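Local coordinates for protein D-threo-3-hydroxyaspartate dehydratase (Delftia, PDB 3WQC) that catalyses the pyridoxal-phosphate-dependent deamination of D-threo-3-hydroxyaspartate to oxaloacetate and ammonium, and also dehydrates L-threo- and L-erythro-3-hydroxyaspartate and D-serine, at residues D146-R151 / Q196-R201; Q82-G87 / L106-R111. All blocks are in the same frame, centred on the assembly; numbering follows the deposited sequence. Where two conformers were deposited one is given.

Contact 1. Residues D146-R151 / Q196-R201; sequences DTDGHR and QALAER. With PLP (pyridoxal-5'-phosphate), chain J.
Thr147 and Asp148 meet Leu198 and Arg201 in a small, mixed loop-to-helix contact, where the turn leaving barrel strand 140-146 rests against helix 192-215. The extended chain of Arg201 runs out from the helix until NE lies 3.0 Å from Thr147 O. Arg201 NH2 stands 3.4 Å from Thr147 O, which lies oblique to the guanidinium. One turn earlier on the helix, CG of Leu198 lies trans to its backbone N (chi1 176°), and the CD1 branch reaches CB of Asp148 at 3.9 Å.

The loop holds its own shape through two aspartates. Asp146 OD1 accepts Gly149 N at 2.7 Å through its syn lone pair, an Asx motif, while Asp148 OD1 closes an Asx turn with His150 N at 3.1 Å, met from well above the carboxylate plane. The other oxygen of Asp148 is hydrogen-bonded to Ser185, and the hydroxyl of Thr147 pairs with that of Thr181, both beyond strand 175-180.

At the far end of the loop, Arg151 NH2 donates a nearly straight bond to O3 of the pyridoxal phosphate (3.1 Å, 162°), and its NH1 bonds Asn328 of the second subunit. A leucine in place of Arg151 would probably leave PLP O3 and that asparagine each without its guanidinium donor, loosening the link between cofactor and neighbouring subunit. The arrangement is that of a strand-end loop at the C-terminal mouth of an alanine racemase-type TIM barrel, where such loops line the cofactor pocket.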
loop_
_atom_site.group_PDB
_atom_site.type_symbol
_atom_site.label_atom_id
_atom_site.label_comp_id
_atom_site.label_asym_id
_atom_site.label_seq_id
_atom_site.Cartn_x
_atom_site.Cartn_y
_atom_site.Cartn_z
ATOM N N ASP B 146 11.049 -22.719 -12.659
ATOM C CA ASP B 146 9.586 -22.722 -12.447
ATOM C C ASP B 146 9.242 -24.173 -12.076
ATOM O O ASP B 146 9.376 -25.108 -12.909
ATOM C CB ASP B 146 8.880 -22.359 -13.759
ATOM C CG ASP B 146 7.380 -22.427 -13.650
ATOM O OD1 ASP B 146 6.893 -22.746 -12.547
ATOM O OD2 ASP B 146 6.692 -22.198 -14.685
ATOM N N THR B 147 8.921 -24.425 -10.806
ATOM C CA THR B 147 8.596 -25.769 -10.333
ATOM C C THR B 147 7.103 -25.947 -10.129
ATOM O O THR B 147 6.657 -27.094 -9.977
ATOM C CB THR B 147 9.339 -26.130 -9.019
ATOM O OG1 THR B 147 9.055 -25.123 -8.003
ATOM C CG2 THR B 147 10.833 -26.211 -9.240
ATOM N N ASP B 148 6.297 -24.864 -10.139
ATOM C CA ASP B 148 4.856 -24.996 -9.884
ATOM C C ASP B 148 3.898 -24.131 -10.727
ATOM O O ASP B 148 2.679 -24.086 -10.430
ATOM C CB ASP B 148 4.607 -24.783 -8.381
ATOM C CG ASP B 148 4.778 -23.288 -8.019
ATOM O OD1 ASP B 148 5.424 -22.549 -8.838
ATOM O OD2 ASP B 148 4.301 -22.887 -6.916
ATOM N N GLY B 149 4.415 -23.432 -11.769
ATOM C CA GLY B 149 3.627 -22.611 -12.640
ATOM C C GLY B 149 3.260 -21.251 -12.087
ATOM O O GLY B 149 2.415 -20.566 -12.634
ATOM N N HIS B 150 3.861 -20.884 -10.952
ATOM C CA HIS B 150 3.469 -19.683 -10.249
ATOM C C HIS B 150 3.815 -18.399 -11.000
ATOM O O HIS B 150 2.926 -17.468 -11.054
ATOM C CB HIS B 150 4.164 -19.664 -8.838
ATOM C CG HIS B 150 3.850 -18.469 -8.026
ATOM N ND1 HIS B 150 2.561 -18.196 -7.553
ATOM C CD2 HIS B 150 4.714 -17.486 -7.465
ATOM C CE1 HIS B 150 2.624 -17.019 -6.810
ATOM N NE2 HIS B 150 3.918 -16.609 -6.746
ATOM N N ARG B 151 5.065 -18.259 -11.493
ATOM C CA ARG B 151 5.528 -16.911 -11.872
ATOM C C ARG B 151 6.770 -17.108 -12.827
ATOM O O ARG B 151 6.569 -17.602 -13.885
ATOM C CB ARG B 151 5.970 -16.112 -10.598
ATOM C CG ARG B 151 6.159 -14.594 -10.811
ATOM C CD ARG B 151 6.278 -14.027 -9.403
ATOM N NE ARG B 151 7.490 -14.404 -8.694
ATOM C CZ ARG B 151 7.686 -14.220 -7.343
ATOM N NH1 ARG B 151 6.662 -13.799 -6.564
ATOM N NH2 ARG B 151 8.900 -14.420 -6.806
ATOM N N GLN B 196 2.844 -30.475 2.056
ATOM C CA GLN B 196 3.993 -31.358 2.093
ATOM C C GLN B 196 4.300 -31.839 0.658
ATOM O O GLN B 196 5.469 -31.912 0.254
ATOM C CB GLN B 196 3.724 -32.565 3.040
ATOM C CG GLN B 196 4.901 -33.576 3.135
ATOM C CD GLN B 196 4.591 -34.751 4.075
ATOM O OE1 GLN B 196 4.255 -34.571 5.228
ATOM N NE2 GLN B 196 4.691 -35.932 3.561
ATOM N N ALA B 197 3.260 -32.145 -0.110
ATOM C CA ALA B 197 3.437 -32.641 -1.509
ATOM C C ALA B 197 4.023 -31.523 -2.357
ATOM O O ALA B 197 4.946 -31.794 -3.161
ATOM C CB ALA B 197 2.085 -33.124 -2.111
ATOM N N LEU B 198 3.553 -30.282 -2.199
ATOM C CA LEU B 198 4.080 -29.165 -3.029
ATOM C C LEU B 198 5.532 -28.916 -2.624
ATOM O O LEU B 198 6.337 -28.660 -3.507
ATOM C CB LEU B 198 3.173 -27.919 -2.893
ATOM C CG LEU B 198 3.769 -26.696 -3.669
ATOM C CD1 LEU B 198 3.836 -26.940 -5.180
ATOM C CD2 LEU B 198 2.898 -25.520 -3.295
ATOM N N ALA B 199 5.866 -29.007 -1.320
ATOM C CA ALA B 199 7.238 -28.763 -0.861
ATOM C C ALA B 199 8.119 -29.794 -1.572
ATOM O O ALA B 199 9.281 -29.473 -1.933
ATOM C CB ALA B 199 7.357 -28.794 0.650
ATOM N N GLU B 200 7.667 -31.056 -1.617
ATOM C CA GLU B 200 8.458 -32.148 -2.322
ATOM C C GLU B 200 8.582 -31.845 -3.848
ATOM O O GLU B 200 9.682 -32.034 -4.416
ATOM C CB GLU B 200 7.832 -33.505 -2.083
ATOM C CG GLU B 200 8.498 -34.610 -2.911
ATOM C CD GLU B 200 9.970 -34.828 -2.689
ATOM O OE1 GLU B 200 10.555 -35.461 -3.618
ATOM O OE2 GLU B 200 10.597 -34.373 -1.683
ATOM N N ARG B 201 7.526 -31.358 -4.500
ATOM C CA ARG B 201 7.595 -30.991 -5.949
ATOM C C ARG B 201 8.612 -29.845 -6.121
ATOM O O ARG B 201 9.404 -29.828 -7.097
ATOM C CB ARG B 201 6.224 -30.529 -6.456
ATOM C CG ARG B 201 6.043 -30.055 -7.861
ATOM C CD ARG B 201 4.506 -29.827 -8.175
ATOM N NE ARG B 201 4.407 -29.046 -9.364
ATOM C CZ ARG B 201 4.345 -29.572 -10.574
ATOM N NH1 ARG B 201 4.291 -30.904 -10.723
ATOM N NH2 ARG B 201 4.257 -28.778 -11.622
HETATM N N1 PLP J . 11.699 -16.351 -2.558
HETATM C C2 PLP J . 11.264 -15.443 -3.455
HETATM C C2A PLP J . 11.843 -15.397 -4.850
HETATM C C3 PLP J . 10.244 -14.504 -3.053
HETATM O O3 PLP J . 9.836 -13.597 -3.928
HETATM C C4 PLP J . 9.722 -14.604 -1.715
HETATM C C4A PLP J . 8.744 -13.654 -1.297
HETATM C C5 PLP J . 10.247 -15.598 -0.836
HETATM C C6 PLP J . 11.193 -16.506 -1.331
HETATM C C5A PLP J . 9.729 -15.746 0.573
HETATM O O4P PLP J . 8.311 -16.236 0.518
HETATM P P PLP J . 7.440 -16.082 1.854
HETATM O O1P PLP J . 8.327 -16.624 2.913
HETATM O O2P PLP J . 6.264 -16.955 1.587
HETATM O O3P PLP J . 7.152 -14.657 2.096
#

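Contact 2. Residues Q82-G87 / L106-R111; sequences QFFAAG and LQLRRR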
loop_
_atom_site.group_PDB
_atom_site.type_symbol
_atom_site.label_atom_id
_atom_site.label_comp_id
_atom_site.label_asym_id
_atom_site.label_seq_id
_atom_site.Cartn_x
_atom_site.Cartn_y
_atom_site.Cartn_z
ATOM N N GLN B 82 20.692 -0.792 1.042
ATOM C CA GLN B 82 20.442 -0.486 2.482
ATOM C C GLN B 82 21.130 -1.535 3.331
ATOM O O GLN B 82 21.801 -1.221 4.328
ATOM C CB GLN B 82 18.910 -0.498 2.764
ATOM C CG GLN B 82 18.543 -0.513 4.287
ATOM C CD GLN B 82 17.029 -0.359 4.589
ATOM O OE1 GLN B 82 16.379 0.673 4.326
ATOM N NE2 GLN B 82 16.505 -1.341 5.262
ATOM N N PHE B 83 20.890 -2.805 3.044
ATOM C CA PHE B 83 21.408 -3.863 3.904
ATOM C C PHE B 83 22.937 -3.996 3.754
ATOM O O PHE B 83 23.618 -4.251 4.767
ATOM C CB PHE B 83 20.673 -5.228 3.689
ATOM C CG PHE B 83 19.333 -5.184 4.303
ATOM C CD1 PHE B 83 19.171 -5.485 5.652
ATOM C CD2 PHE B 83 18.202 -4.840 3.546
ATOM C CE1 PHE B 83 17.878 -5.423 6.257
ATOM C CE2 PHE B 83 16.906 -4.762 4.144
ATOM C CZ PHE B 83 16.748 -5.038 5.517
ATOM N N PHE B 84 23.468 -3.736 2.538
ATOM C CA PHE B 84 24.957 -3.747 2.432
ATOM C C PHE B 84 25.587 -2.579 3.231
ATOM O O PHE B 84 26.613 -2.810 3.920
ATOM C CB PHE B 84 25.382 -3.627 0.969
ATOM C CG PHE B 84 26.895 -3.555 0.814
ATOM C CD1 PHE B 84 27.687 -4.671 1.169
ATOM C CD2 PHE B 84 27.494 -2.379 0.332
ATOM C CE1 PHE B 84 29.107 -4.556 1.094
ATOM C CE2 PHE B 84 28.897 -2.281 0.225
ATOM C CZ PHE B 84 29.664 -3.372 0.603
ATOM N N ALA B 85 24.956 -1.416 3.204
ATOM C CA ALA B 85 25.459 -0.272 3.990
ATOM C C ALA B 85 25.459 -0.649 5.490
ATOM O O ALA B 85 26.259 -0.139 6.283
ATOM C CB ALA B 85 24.630 0.975 3.765
ATOM N N ALA B 86 24.478 -1.449 5.897
ATOM C CA ALA B 86 24.319 -1.912 7.302
ATOM C C ALA B 86 25.202 -3.095 7.659
ATOM O O ALA B 86 25.119 -3.598 8.768
ATOM C CB ALA B 86 22.847 -2.190 7.615
ATOM N N GLY B 87 26.001 -3.592 6.714
ATOM C CA GLY B 87 26.971 -4.632 6.994
ATOM C C GLY B 87 26.702 -6.034 6.428
ATOM O O GLY B 87 27.523 -6.983 6.633
ATOM N N LEU B 106 26.744 -3.706 -10.613
ATOM C CA LEU B 106 28.238 -3.623 -10.735
ATOM C C LEU B 106 28.780 -2.770 -9.589
ATOM O O LEU B 106 29.788 -3.166 -8.924
ATOM C CB LEU B 106 28.596 -3.073 -12.116
ATOM C CG LEU B 106 30.109 -2.869 -12.317
ATOM C CD1 LEU B 106 30.863 -4.192 -12.234
ATOM C CD2 LEU B 106 30.346 -2.086 -13.604
ATOM N N GLN B 107 28.178 -1.602 -9.381
ATOM C CA GLN B 107 28.729 -0.715 -8.342
ATOM C C GLN B 107 28.682 -1.362 -6.967
ATOM O O GLN B 107 29.638 -1.226 -6.181
ATOM C CB GLN B 107 27.906 0.574 -8.346
ATOM C CG GLN B 107 28.095 1.354 -9.644
ATOM C CD GLN B 107 26.886 2.225 -10.035
ATOM O OE1 GLN B 107 25.954 2.416 -9.236
ATOM N NE2 GLN B 107 26.909 2.772 -11.278
ATOM N N LEU B 108 27.559 -2.035 -6.624
ATOM C CA LEU B 108 27.433 -2.719 -5.332
ATOM C C LEU B 108 28.582 -3.762 -5.209
ATOM O O LEU B 108 29.211 -3.876 -4.154
ATOM C CB LEU B 108 26.079 -3.385 -5.207
ATOM C CG LEU B 108 25.033 -2.423 -4.672
ATOM C CD1 LEU B 108 23.671 -3.002 -5.038
ATOM C CD2 LEU B 108 25.119 -2.284 -3.124
ATOM N N ARG B 109 28.764 -4.586 -6.283
ATOM C CA ARG B 109 29.845 -5.601 -6.169
ATOM C C ARG B 109 31.262 -4.947 -5.996
ATOM O O ARG B 109 32.076 -5.469 -5.204
ATOM C CB ARG B 109 29.821 -6.528 -7.425
ATOM C CG ARG B 109 28.630 -7.489 -7.336
ATOM C CD ARG B 109 28.501 -8.379 -8.580
ATOM N NE ARG B 109 29.701 -9.234 -8.695
ATOM C CZ ARG B 109 29.911 -10.364 -7.994
ATOM N NH1 ARG B 109 28.945 -10.888 -7.165
ATOM N NH2 ARG B 109 31.092 -11.021 -8.116
ATOM N N ARG B 110 31.500 -3.847 -6.726
ATOM C CA ARG B 110 32.778 -3.177 -6.669
ATOM C C ARG B 110 33.014 -2.581 -5.301
ATOM O O ARG B 110 34.186 -2.521 -4.896
ATOM C CB ARG B 110 32.911 -2.118 -7.745
ATOM C CG ARG B 110 33.017 -2.682 -9.154
ATOM C CD ARG B 110 33.081 -1.528 -10.214
ATOM N NE ARG B 110 33.520 -1.953 -11.567
ATOM C CZ ARG B 110 33.522 -1.207 -12.672
ATOM N NH1 ARG B 110 33.155 0.061 -12.614
ATOM N NH2 ARG B 110 33.886 -1.797 -13.880
ATOM N N ARG B 111 31.963 -2.219 -4.563
ATOM C CA ARG B 111 32.100 -1.748 -3.145
ATOM C C ARG B 111 32.230 -2.844 -2.120
ATOM O O ARG B 111 32.441 -2.571 -0.943
ATOM C CB ARG B 111 30.779 -0.956 -2.675
ATOM C CG ARG B 111 30.527 0.264 -3.344
ATOM C CD ARG B 111 29.643 1.117 -2.397
ATOM N NE ARG B 111 28.245 0.883 -2.208
ATOM C CZ ARG B 111 27.309 1.084 -3.186
ATOM N NH1 ARG B 111 27.644 1.359 -4.495
ATOM N NH2 ARG B 111 26.066 0.945 -2.893
#
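Phe84 and Leu108 mark the nearest backbone approach, 8.2 Å between their CA atoms, where the last turn of helix 77-85 comes alongside the last turn of helix 102-110. Side chains bridge this gap, and Phe84 carries most of the contact. With CG anti to the backbone N (chi1 177°), its ring reaches across to the other helix and touches Leu108 near its root and Arg111 at its outer end.

The ring is touched at two places. At its outer end, Arg111 O lies near the ring plane, 3.3 Å from Phe84 CZ, so that a carbonyl oxygen faces the weakly positive C-H edge of the aromatic. Beside it, CB of Arg111 packs on Phe84 CE2 at 3.7 Å. Nearer the root of the ring, CD2 of Phe84 meets CD2 of Leu108 at 4.2 Å, a plain apolar touch, the two side chains running antiparallel as they pass.

The Arg111 chain bends at chi3 and folds back over its own helix, bringing NE to 4.0 Å from Phe84 CE2. Ring and guanidinium planes are 57° apart, so the two groups are not stacked; one face of the guanidinium instead looks toward the backbone at Leu108 CA. Helix 77-85 ends in a Schellman motif: Gly87, at a positive phi of 109°, bonds through its N to Phe84 O (3.0 Å), in the same turn that presents the ring.

Phe84 also touches Cys113, just ahead of strand 114-119. The pair of helices is flanked by helix 58-66, which packs on Phe83, and by helix 122-135, which packs on Leu106; the two helices lead into the adjacent parallel strands 90-93 and 114-119.

Contacts 1 and 2 belong to the same barrel domain yet share no helix or strand; their centres are 32 Å apart and their nearest atoms about 17 Å. Both are partly buried, neither forming deep core. Contact 1 lies at the C-terminal ends of the barrel strands, with one loop reaching the cofactor and the second subunit, and its chemistry is mixed: a guanidinium beside a backbone carbonyl and an aliphatic touch, with the aspartates shaping the loop itself. Contact 2 joins two neighbouring outer helices at their C-terminal ends, away from cofactor and partner subunit, and rests on an aromatic ring against aliphatic carbon and a carbonyl. Arginine marks the exposed margin of each.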